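Local coordinates for nucleoside 2-deoxyribosyltransferase (Enterococcus faecalis, PDB 7M5H), which belongs to the nucleoside 2-deoxyribosyltransferase family and probably acts on the N-glycosidic bond of deoxynucleosides or deoxynucleotides, at residues D37-Q42 with T64-A69; V92-G97 with V137-L142; L76-T81 with Y104-Q109. One frame throughout, in Å; residues are numbered along the deposited sequence.

Contact 1 (D37-Q42 with T64-A69); sequences DLYLPQ and TENVLA
Y39 and N66 meet in a small surface contact, a ring against an amide, between the edge strand 36-39 of the central parallel sheet and the last turns of helix 56-68. These two residues also mark the closest backbone approach of the two segments, their CA atoms standing 7.6 Å apart. The tyrosine ring is presented broadside to the helix, with its CG anti to the backbone N (chi1 -179°), and the asparagine lies over one face of it. N66 CB forms a CH-pi contact, 4.0 Å from the centroid of the Y39 ring and 20° off the ring normal. Beyond it, N66 CG sits 3.4 Å above the plane of the Y39 ring, displaced toward the rim near CZ and CE2. The amide is therefore stacked on the ring at a tilt, the two planes 29° apart, and its polar end lies beside the phenol hydroxyl. In the last turn of the helix, L68 N bonds to T64 O (2.8 Å) and A69 N to E65 O (3.2 Å). Behind the ring, the Y39 backbone is bonded to I7 and F9 of strand 5-10, while L38 and L40 pack on V26 of helix 16-30. On the next position of the helix, V67 rests on Y8 of strand 5-10. Helix 56-68 thus leads from strand 36-39 across strand 5-10 toward strand 72-76, and the ring-amide stack ties the first strand of this beta-alpha-beta crossover to its connecting helix, an element characteristic of Rossmann-type folds.

Contact 2 (V92-G97 with V137-L142); sequences VAYAKG and VGLIKL
Y94 on helix 84-96 and the pair L139 and L142 of segment 137-142 form an apolar helix-helix contact in the helical layer that covers one face of the Rossmann-type sheet. The ring of Y94 does most of the work. Its CG is anti to the backbone N (chi1 171°), which swings the ring out from its own helix toward the other. L139 crosses the tyrosine at about a right angle and sets one methyl, CD2, over a ring face: this carbon is 3.8 Å from the centroid of the Y94 ring and 17° off the normal, a CH-pi contact. Beside it, Y94 CD1 comes to 3.6 Å from L139 O, so the ring meets the backbone of helix 134-141 as well as its side chains. L142 extends the contact toward the phenol end. Its CB approaches Y94 CE1 at 3.8 Å, and its CD1 lies 3.8 Å from Y94 OH, crossing the tyrosine at a slant. Within 92-97 and 137-142, the nearest CA atoms are those of Y94 and L139, 6.2 Å apart. Soon afterwards helix 84-96 is closed by a Schellman motif, in which G97 adopts positive phi (80°) and its N is bonded to Y94 O at 3.0 Å. Y94 also packs on L61 of the second subunit, while K141 forms a salt bridge with E126 of the third. Further back on helix 84-96, I90 packs against both L139 and I140. Beneath the pair, A93 and I140 both rest on V100 of strand 100-103, and V92 and K96 turn to L68 of helix 56-68.

Contact 3 (L76-T81 with Y104-Q109); sequences LLDGPT and YTDSRQ
With CG of D78 anti to its carbonyl carbon (chi1 -82°), the carboxylate swings across to the loop 104-109, where T105 holds OG1 between its backbone N and carbonyl carbon (chi1 66°) and so turns the hydroxyl to the same acceptor. Two donors of one residue thereby grip D78 OD2. The T105 N bond is nearly straight, 2.9 Å long to D78 OD2, and uses the syn lone pair; T105 OG1 comes to 2.8 Å from D78 OD2 from above the carboxylate plane. The other oxygen, D78 OD1, lies 3.0 Å from D106 N and close to the ring atom CD1 of Y104. The hydroxyl of Y104 is bonded to H130, which belongs to another loop of the chain. Both segments follow neighbouring strands, 72-76 and 100-103, at the carboxy-terminal end of the parallel sheet, the end at which Rossmann-type enzymes commonly bind their substrates. A water between the two loops accepts from G79 N at 2.8 Å and lies within donating distance of D78 OD1 and of D106 OD2, the latter at 2.6 Å. It thus sits between two carboxylates whose nearest oxygens, D78 OD1 and D106 OD2, are 4.4 Å apart. D106 is itself firmly held. R108 takes it side-on, NE to OD1 and NH2 to OD2, with both acceptors almost in the guanidinium plane; the R108 NH2 to D106 OD2 salt bridge measures 2.8 Å. D106 OD1 also accepts R108 N through its anti lone pair, closing an Asx turn. Q109 NE2 adds a brace by donating to Y104 O at 2.9 Å and to D106 O. From the fourth subunit, the backbone N of Q16 bonds to T105 OG1 and F14 forms a cation-pi pair with R108.

How the contacts relate
Contacts 1 and 2, their centres about 16 Å apart, adjoin where helix 56-68 meets helix 84-96: L68 CD2 is 3.6 Å from K96 CG. Contact 2 in turn reaches contact 3, about 19 Å away between centres, where I140 CD1 meets L77 CD1 at 3.9 Å; along the chain the segments of these two alternate. Contacts 1 and 3 stand on opposite sides of the chain's centre, their centres about 23 Å apart. Contact 3 lies at the carboxy-terminal end of the strands, where substrates probably bind as in other Rossmann-type enzymes. A 1,2-ethanediol, probably from the crystallisation liquor, lies about 4 Å from the Y94 side chain of contact 2. Both contacts 2 and 3 touch the third subunit.

Contact 1 (D37-Q42 with T64-A69)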
loop_
_atom_site.group_PDB
_atom_site.type_symbol
_atom_site.label_atom_id
_atom_site.label_comp_id
_atom_site.label_asym_id
_atom_site.label_seq_id
_atom_site.Cartn_x
_atom_site.Cartn_y
_atom_site.Cartn_z
ATOM N N ASP B 37 -0.503 -25.791 -19.050
ATOM C CA ASP B 37 -0.815 -24.693 -19.962
ATOM C C ASP B 37 -1.008 -23.445 -19.103
ATOM O O ASP B 37 -2.118 -23.134 -18.673
ATOM C CB ASP B 37 -2.058 -25.003 -20.795
ATOM C CG ASP B 37 -2.443 -23.860 -21.718
ATOM O OD1 ASP B 37 -1.584 -22.997 -21.995
ATOM O OD2 ASP B 37 -3.610 -23.823 -22.161
ATOM N N LEU B 38 0.087 -22.730 -18.857
ATOM C CA LEU B 38 0.067 -21.575 -17.971
ATOM C C LEU B 38 -0.168 -20.301 -18.774
ATOM O O LEU B 38 0.501 -20.060 -19.782
ATOM C CB LEU B 38 1.376 -21.477 -17.185
ATOM C CG LEU B 38 1.449 -20.470 -16.030
ATOM C CD1 LEU B 38 2.409 -20.965 -14.965
ATOM C CD2 LEU B 38 1.873 -19.088 -16.510
ATOM N N TYR B 39 -1.116 -19.489 -18.315
ATOM C CA TYR B 39 -1.387 -18.182 -18.896
ATOM C C TYR B 39 -0.711 -17.118 -18.039
ATOM O O TYR B 39 -0.979 -17.022 -16.836
ATOM C CB TYR B 39 -2.891 -17.924 -18.991
ATOM C CG TYR B 39 -3.247 -16.585 -19.600
ATOM C CD1 TYR B 39 -3.444 -16.454 -20.968
ATOM C CD2 TYR B 39 -3.390 -15.453 -18.807
ATOM C CE1 TYR B 39 -3.769 -15.233 -21.529
ATOM C CE2 TYR B 39 -3.713 -14.229 -19.358
ATOM C CZ TYR B 39 -3.902 -14.124 -20.719
ATOM O OH TYR B 39 -4.226 -12.905 -21.265
ATOM N N LEU B 40 0.160 -16.325 -18.657
ATOM C CA LEU B 40 0.848 -15.235 -17.975
ATOM C C LEU B 40 0.392 -13.916 -18.583
ATOM O O LEU B 40 0.653 -13.667 -19.774
ATOM C CB LEU B 40 2.366 -15.389 -18.086
ATOM C CG LEU B 40 3.209 -14.380 -17.304
ATOM C CD1 LEU B 40 2.802 -14.365 -15.843
ATOM C CD2 LEU B 40 4.690 -14.697 -17.445
ATOM N N PRO B 41 -0.289 -13.054 -17.823
ATOM C CA PRO B 41 -0.869 -11.837 -18.420
ATOM C C PRO B 41 0.131 -10.946 -19.137
ATOM O O PRO B 41 -0.223 -10.338 -20.155
ATOM C CB PRO B 41 -1.489 -11.125 -17.211
ATOM C CG PRO B 41 -1.806 -12.229 -16.255
ATOM C CD PRO B 41 -0.699 -13.234 -16.418
ATOM N N GLN B 42 1.368 -10.844 -18.643
ATOM C CA GLN B 42 2.337 -9.957 -19.277
ATOM C C GLN B 42 2.750 -10.441 -20.661
ATOM O O GLN B 42 3.246 -9.639 -21.460
ATOM C CB GLN B 42 3.568 -9.793 -18.385
ATOM C CG GLN B 42 4.387 -11.056 -18.199
ATOM C CD GLN B 42 5.277 -10.989 -16.974
ATOM O OE1 GLN B 42 4.800 -10.792 -15.857
ATOM N NE2 GLN B 42 6.580 -11.143 -17.179
ATOM N N THR B 64 -10.819 -11.541 -16.349
ATOM C CA THR B 64 -11.683 -12.529 -15.712
ATOM C C THR B 64 -11.914 -13.723 -16.628
ATOM O O THR B 64 -12.046 -14.858 -16.155
ATOM C CB THR B 64 -13.015 -11.890 -15.313
ATOM O OG1 THR B 64 -12.770 -10.763 -14.461
ATOM C CG2 THR B 64 -13.890 -12.887 -14.574
ATOM N N GLU B 65 -11.974 -13.484 -17.941
ATOM C CA GLU B 65 -12.128 -14.585 -18.888
ATOM C C GLU B 65 -10.995 -15.591 -18.746
ATOM O O GLU B 65 -11.222 -16.806 -18.779
ATOM C CB GLU B 65 -12.189 -14.047 -20.318
ATOM C CG GLU B 65 -13.473 -13.311 -20.664
ATOM C CD GLU B 65 -13.505 -12.857 -22.113
ATOM O OE1 GLU B 65 -14.603 -12.567 -22.630
ATOM O OE2 GLU B 65 -12.425 -12.795 -22.739
ATOM N N ASN B 66 -9.764 -15.103 -18.585
ATOM C CA ASN B 66 -8.633 -16.005 -18.414
ATOM C C ASN B 66 -8.652 -16.681 -17.049
ATOM O O ASN B 66 -8.244 -17.841 -16.929
ATOM C CB ASN B 66 -7.320 -15.248 -18.614
ATOM C CG ASN B 66 -7.216 -14.620 -19.990
ATOM O OD1 ASN B 66 -6.868 -13.447 -20.126
ATOM N ND2 ASN B 66 -7.520 -15.399 -21.021
ATOM N N VAL B 67 -9.110 -15.973 -16.014
ATOM C CA VAL B 67 -9.212 -16.576 -14.687
ATOM C C VAL B 67 -10.211 -17.726 -14.703
ATOM O O VAL B 67 -9.915 -18.837 -14.247
ATOM C CB VAL B 67 -9.593 -15.514 -13.639
ATOM C CG1 VAL B 67 -9.907 -16.175 -12.303
ATOM C CG2 VAL B 67 -8.478 -14.490 -13.482
ATOM N N LEU B 68 -11.407 -17.479 -15.244
ATOM C CA LEU B 68 -12.467 -18.481 -15.220
ATOM C C LEU B 68 -12.158 -19.688 -16.096
ATOM O O LEU B 68 -12.693 -20.771 -15.842
ATOM C CB LEU B 68 -13.792 -17.853 -15.658
ATOM C CG LEU B 68 -14.326 -16.713 -14.789
ATOM C CD1 LEU B 68 -15.716 -16.290 -15.246
ATOM C CD2 LEU B 68 -14.338 -17.115 -13.324
ATOM N N ALA B 69 -11.317 -19.530 -17.117
ATOM C CA ALA B 69 -10.958 -20.642 -17.987
ATOM C C ALA B 69 -9.848 -21.512 -17.414
ATOM O O ALA B 69 -9.450 -22.488 -18.061
ATOM C CB ALA B 69 -10.541 -20.116 -19.363
#

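Contact 2 (V92-G97 with V137-L142)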
loop_
_atom_site.group_PDB
_atom_site.type_symbol
_atom_site.label_atom_id
_atom_site.label_comp_id
_atom_site.label_asym_id
_atom_site.label_seq_id
_atom_site.Cartn_x
_atom_site.Cartn_y
_atom_site.Cartn_z
ATOM N N VAL B 92 -12.741 -13.918 -6.978
ATOM C CA VAL B 92 -13.453 -14.523 -8.100
ATOM C C VAL B 92 -13.199 -16.025 -8.138
ATOM O O VAL B 92 -14.124 -16.823 -8.337
ATOM C CB VAL B 92 -13.045 -13.852 -9.425
ATOM C CG1 VAL B 92 -13.625 -14.615 -10.607
ATOM C CG2 VAL B 92 -13.498 -12.400 -9.452
ATOM N N ALA B 93 -11.942 -16.431 -7.942
ATOM C CA ALA B 93 -11.596 -17.845 -8.019
ATOM C C ALA B 93 -12.284 -18.648 -6.923
ATOM O O ALA B 93 -12.772 -19.756 -7.171
ATOM C CB ALA B 93 -10.079 -18.018 -7.937
ATOM N N TYR B 94 -12.333 -18.107 -5.703
ATOM C CA TYR B 94 -12.977 -18.825 -4.608
ATOM C C TYR B 94 -14.462 -19.022 -4.882
ATOM O O TYR B 94 -14.991 -20.130 -4.736
ATOM C CB TYR B 94 -12.773 -18.086 -3.285
ATOM C CG TYR B 94 -13.609 -18.669 -2.166
ATOM C CD1 TYR B 94 -13.203 -19.817 -1.501
ATOM C CD2 TYR B 94 -14.816 -18.086 -1.794
ATOM C CE1 TYR B 94 -13.970 -20.365 -0.488
ATOM C CE2 TYR B 94 -15.589 -18.628 -0.784
ATOM C CZ TYR B 94 -15.159 -19.767 -0.134
ATOM O OH TYR B 94 -15.922 -20.311 0.874
ATOM N N ALA B 95 -15.152 -17.951 -5.279
ATOM C CA ALA B 95 -16.592 -18.038 -5.496
ATOM C C ALA B 95 -16.935 -18.984 -6.641
ATOM O O ALA B 95 -18.012 -19.588 -6.642
ATOM C CB ALA B 95 -17.167 -16.648 -5.759
ATOM N N LYS B 96 -16.039 -19.130 -7.612
ATOM C CA LYS B 96 -16.242 -20.059 -8.715
ATOM C C LYS B 96 -15.687 -21.448 -8.430
ATOM O O LYS B 96 -15.848 -22.345 -9.264
ATOM C CB LYS B 96 -15.608 -19.505 -9.995
ATOM C CG LYS B 96 -16.297 -18.264 -10.533
ATOM C CD LYS B 96 -17.729 -18.564 -10.945
ATOM C CE LYS B 96 -18.400 -17.339 -11.544
ATOM N NZ LYS B 96 -19.795 -17.624 -11.980
ATOM N N GLY B 97 -15.046 -21.650 -7.281
ATOM C CA GLY B 97 -14.534 -22.960 -6.933
ATOM C C GLY B 97 -13.226 -23.334 -7.590
ATOM O O GLY B 97 -12.920 -24.524 -7.700
ATOM N N VAL B 137 -6.239 -14.242 2.600
ATOM C CA VAL B 137 -5.528 -15.484 2.886
ATOM C C VAL B 137 -6.514 -16.617 3.143
ATOM O O VAL B 137 -6.344 -17.733 2.639
ATOM C CB VAL B 137 -4.569 -15.289 4.076
ATOM C CG1 VAL B 137 -4.034 -16.631 4.556
ATOM C CG2 VAL B 137 -3.427 -14.364 3.687
ATOM N N GLY B 138 -7.560 -16.347 3.925
ATOM C CA GLY B 138 -8.515 -17.393 4.254
ATOM C C GLY B 138 -9.203 -17.967 3.030
ATOM O O GLY B 138 -9.434 -19.176 2.950
ATOM N N LEU B 139 -9.531 -17.111 2.058
ATOM C CA LEU B 139 -10.155 -17.595 0.827
ATOM C C LEU B 139 -9.246 -18.578 0.100
ATOM O O LEU B 139 -9.720 -19.548 -0.501
ATOM C CB LEU B 139 -10.508 -16.418 -0.084
ATOM C CG LEU B 139 -11.608 -15.469 0.395
ATOM C CD1 LEU B 139 -11.875 -14.391 -0.642
ATOM C CD2 LEU B 139 -12.881 -16.239 0.703
ATOM N N ILE B 140 -7.934 -18.342 0.148
ATOM C CA ILE B 140 -6.983 -19.259 -0.472
ATOM C C ILE B 140 -6.999 -20.605 0.239
ATOM O O ILE B 140 -7.183 -21.655 -0.388
ATOM C CB ILE B 140 -5.572 -18.648 -0.470
ATOM C CG1 ILE B 140 -5.565 -17.302 -1.200
ATOM C CG2 ILE B 140 -4.575 -19.616 -1.091
ATOM C CD1 ILE B 140 -4.283 -16.524 -1.021
ATOM N N LYS B 141 -6.798 -20.594 1.560
ATOM C CA LYS B 141 -6.680 -21.839 2.310
ATOM C C LYS B 141 -7.979 -22.631 2.348
ATOM O O LYS B 141 -7.942 -23.840 2.608
ATOM C CB LYS B 141 -6.211 -21.553 3.737
ATOM C CG LYS B 141 -4.898 -20.794 3.830
ATOM C CD LYS B 141 -4.388 -20.786 5.260
ATOM C CE LYS B 141 -3.025 -20.125 5.364
ATOM N NZ LYS B 141 -2.456 -20.295 6.730
ATOM N N LEU B 142 -9.124 -21.985 2.109
ATOM C CA LEU B 142 -10.387 -22.716 2.092
ATOM C C LEU B 142 -10.458 -23.694 0.925
ATOM O O LEU B 142 -11.228 -24.659 0.974
ATOM C CB LEU B 142 -11.564 -21.737 2.044
ATOM C CG LEU B 142 -11.930 -21.093 3.385
ATOM C CD1 LEU B 142 -12.921 -19.953 3.207
ATOM C CD2 LEU B 142 -12.484 -22.141 4.333
#

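Contact 3 (L76-T81 with Y104-Q109)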
loop_
_atom_site.group_PDB
_atom_site.type_symbol
_atom_site.label_atom_id
_atom_site.label_comp_id
_atom_site.label_asym_id
_atom_site.label_seq_id
_atom_site.Cartn_x
_atom_site.Cartn_y
_atom_site.Cartn_z
ATOM N N LEU B 76 0.690 -14.532 -6.408
ATOM C CA LEU B 76 1.827 -13.969 -5.693
ATOM C C LEU B 76 1.311 -12.896 -4.741
ATOM O O LEU B 76 0.702 -11.914 -5.179
ATOM C CB LEU B 76 2.853 -13.391 -6.669
ATOM C CG LEU B 76 3.977 -14.327 -7.134
ATOM C CD1 LEU B 76 3.450 -15.697 -7.539
ATOM C CD2 LEU B 76 4.755 -13.700 -8.281
ATOM N N LEU B 77 1.549 -13.088 -3.443
ATOM C CA LEU B 77 0.997 -12.217 -2.413
ATOM C C LEU B 77 1.979 -11.166 -1.910
ATOM O O LEU B 77 1.575 -10.286 -1.141
ATOM C CB LEU B 77 0.507 -13.050 -1.221
ATOM C CG LEU B 77 -0.469 -14.196 -1.494
ATOM C CD1 LEU B 77 -0.904 -14.841 -0.186
ATOM C CD2 LEU B 77 -1.677 -13.712 -2.284
ATOM N N ASP B 78 3.243 -11.227 -2.318
ATOM C CA ASP B 78 4.261 -10.350 -1.758
ATOM C C ASP B 78 4.020 -8.895 -2.162
ATOM O O ASP B 78 3.227 -8.581 -3.055
ATOM C CB ASP B 78 5.652 -10.805 -2.195
ATOM C CG ASP B 78 6.184 -11.941 -1.342
ATOM O OD1 ASP B 78 6.278 -11.763 -0.109
ATOM O OD2 ASP B 78 6.494 -13.013 -1.900
ATOM N N GLY B 79 4.734 -8.001 -1.483
ATOM C CA GLY B 79 4.540 -6.579 -1.620
ATOM C C GLY B 79 4.198 -5.966 -0.278
ATOM O O GLY B 79 3.943 -6.676 0.700
ATOM N N PRO B 80 4.197 -4.633 -0.194
ATOM C CA PRO B 80 3.752 -3.995 1.056
ATOM C C PRO B 80 2.322 -4.354 1.405
ATOM O O PRO B 80 1.978 -4.446 2.591
ATOM C CB PRO B 80 3.915 -2.496 0.765
ATOM C CG PRO B 80 3.878 -2.391 -0.720
ATOM C CD PRO B 80 4.518 -3.648 -1.239
ATOM N N THR B 81 1.481 -4.555 0.396
ATOM C CA THR B 81 0.149 -5.114 0.553
ATOM C C THR B 81 -0.074 -6.095 -0.588
ATOM O O THR B 81 0.630 -6.064 -1.600
ATOM C CB THR B 81 -0.941 -4.032 0.534
ATOM O OG1 THR B 81 -0.814 -3.249 -0.662
ATOM C CG2 THR B 81 -0.826 -3.117 1.747
ATOM N N TYR B 104 4.275 -16.709 -0.852
ATOM C CA TYR B 104 4.484 -15.608 0.093
ATOM C C TYR B 104 5.878 -15.768 0.699
ATOM O O TYR B 104 6.054 -16.509 1.670
ATOM C CB TYR B 104 3.403 -15.607 1.168
ATOM C CG TYR B 104 3.626 -14.622 2.291
ATOM C CD1 TYR B 104 3.745 -13.262 2.035
ATOM C CD2 TYR B 104 3.702 -15.050 3.611
ATOM C CE1 TYR B 104 3.943 -12.357 3.062
ATOM C CE2 TYR B 104 3.900 -14.151 4.645
ATOM C CZ TYR B 104 4.019 -12.806 4.363
ATOM O OH TYR B 104 4.216 -11.908 5.387
ATOM N N THR B 105 6.857 -15.062 0.135
ATOM C CA THR B 105 8.260 -15.247 0.487
ATOM C C THR B 105 8.807 -14.180 1.427
ATOM O O THR B 105 10.000 -14.220 1.742
ATOM C CB THR B 105 9.125 -15.274 -0.779
ATOM O OG1 THR B 105 9.090 -13.987 -1.406
ATOM C CG2 THR B 105 8.618 -16.321 -1.753
ATOM N N ASP B 106 7.980 -13.233 1.871
ATOM C CA ASP B 106 8.460 -12.098 2.656
ATOM C C ASP B 106 9.269 -12.563 3.859
ATOM O O ASP B 106 8.778 -13.327 4.695
ATOM C CB ASP B 106 7.272 -11.241 3.104
ATOM C CG ASP B 106 7.693 -9.872 3.612
ATOM O OD1 ASP B 106 8.513 -9.801 4.551
ATOM O OD2 ASP B 106 7.203 -8.859 3.065
ATOM N N SER B 107 10.520 -12.099 3.939
ATOM C CA SER B 107 11.427 -12.550 4.988
ATOM C C SER B 107 10.988 -12.107 6.377
ATOM O O SER B 107 11.450 -12.680 7.369
ATOM C CB SER B 107 12.842 -12.045 4.709
ATOM O OG SER B 107 12.888 -10.629 4.724
ATOM N N ARG B 108 10.118 -11.104 6.472
ATOM C CA ARG B 108 9.631 -10.632 7.761
ATOM C C ARG B 108 8.542 -11.522 8.347
ATOM O O ARG B 108 7.997 -11.191 9.405
ATOM C CB ARG B 108 9.117 -9.196 7.634
ATOM C CG ARG B 108 10.214 -8.177 7.349
ATOM C CD ARG B 108 9.633 -6.848 6.896
ATOM N NE ARG B 108 8.887 -6.984 5.649
ATOM C CZ ARG B 108 8.439 -5.962 4.929
ATOM N NH1 ARG B 108 8.665 -4.717 5.327
ATOM N NH2 ARG B 108 7.770 -6.182 3.805
ATOM N N GLN B 109 8.206 -12.633 7.692
ATOM C CA GLN B 109 7.270 -13.590 8.265
ATOM C C GLN B 109 7.935 -14.531 9.260
ATOM O O GLN B 109 7.229 -15.244 9.980
ATOM C CB GLN B 109 6.602 -14.409 7.156
ATOM C CG GLN B 109 7.496 -15.477 6.542
ATOM C CD GLN B 109 6.867 -16.141 5.332
ATOM O OE1 GLN B 109 6.042 -17.044 5.462
ATOM N NE2 GLN B 109 7.255 -15.692 4.143
HETATM O O HOH W 1 6.198 -8.983 0.680
#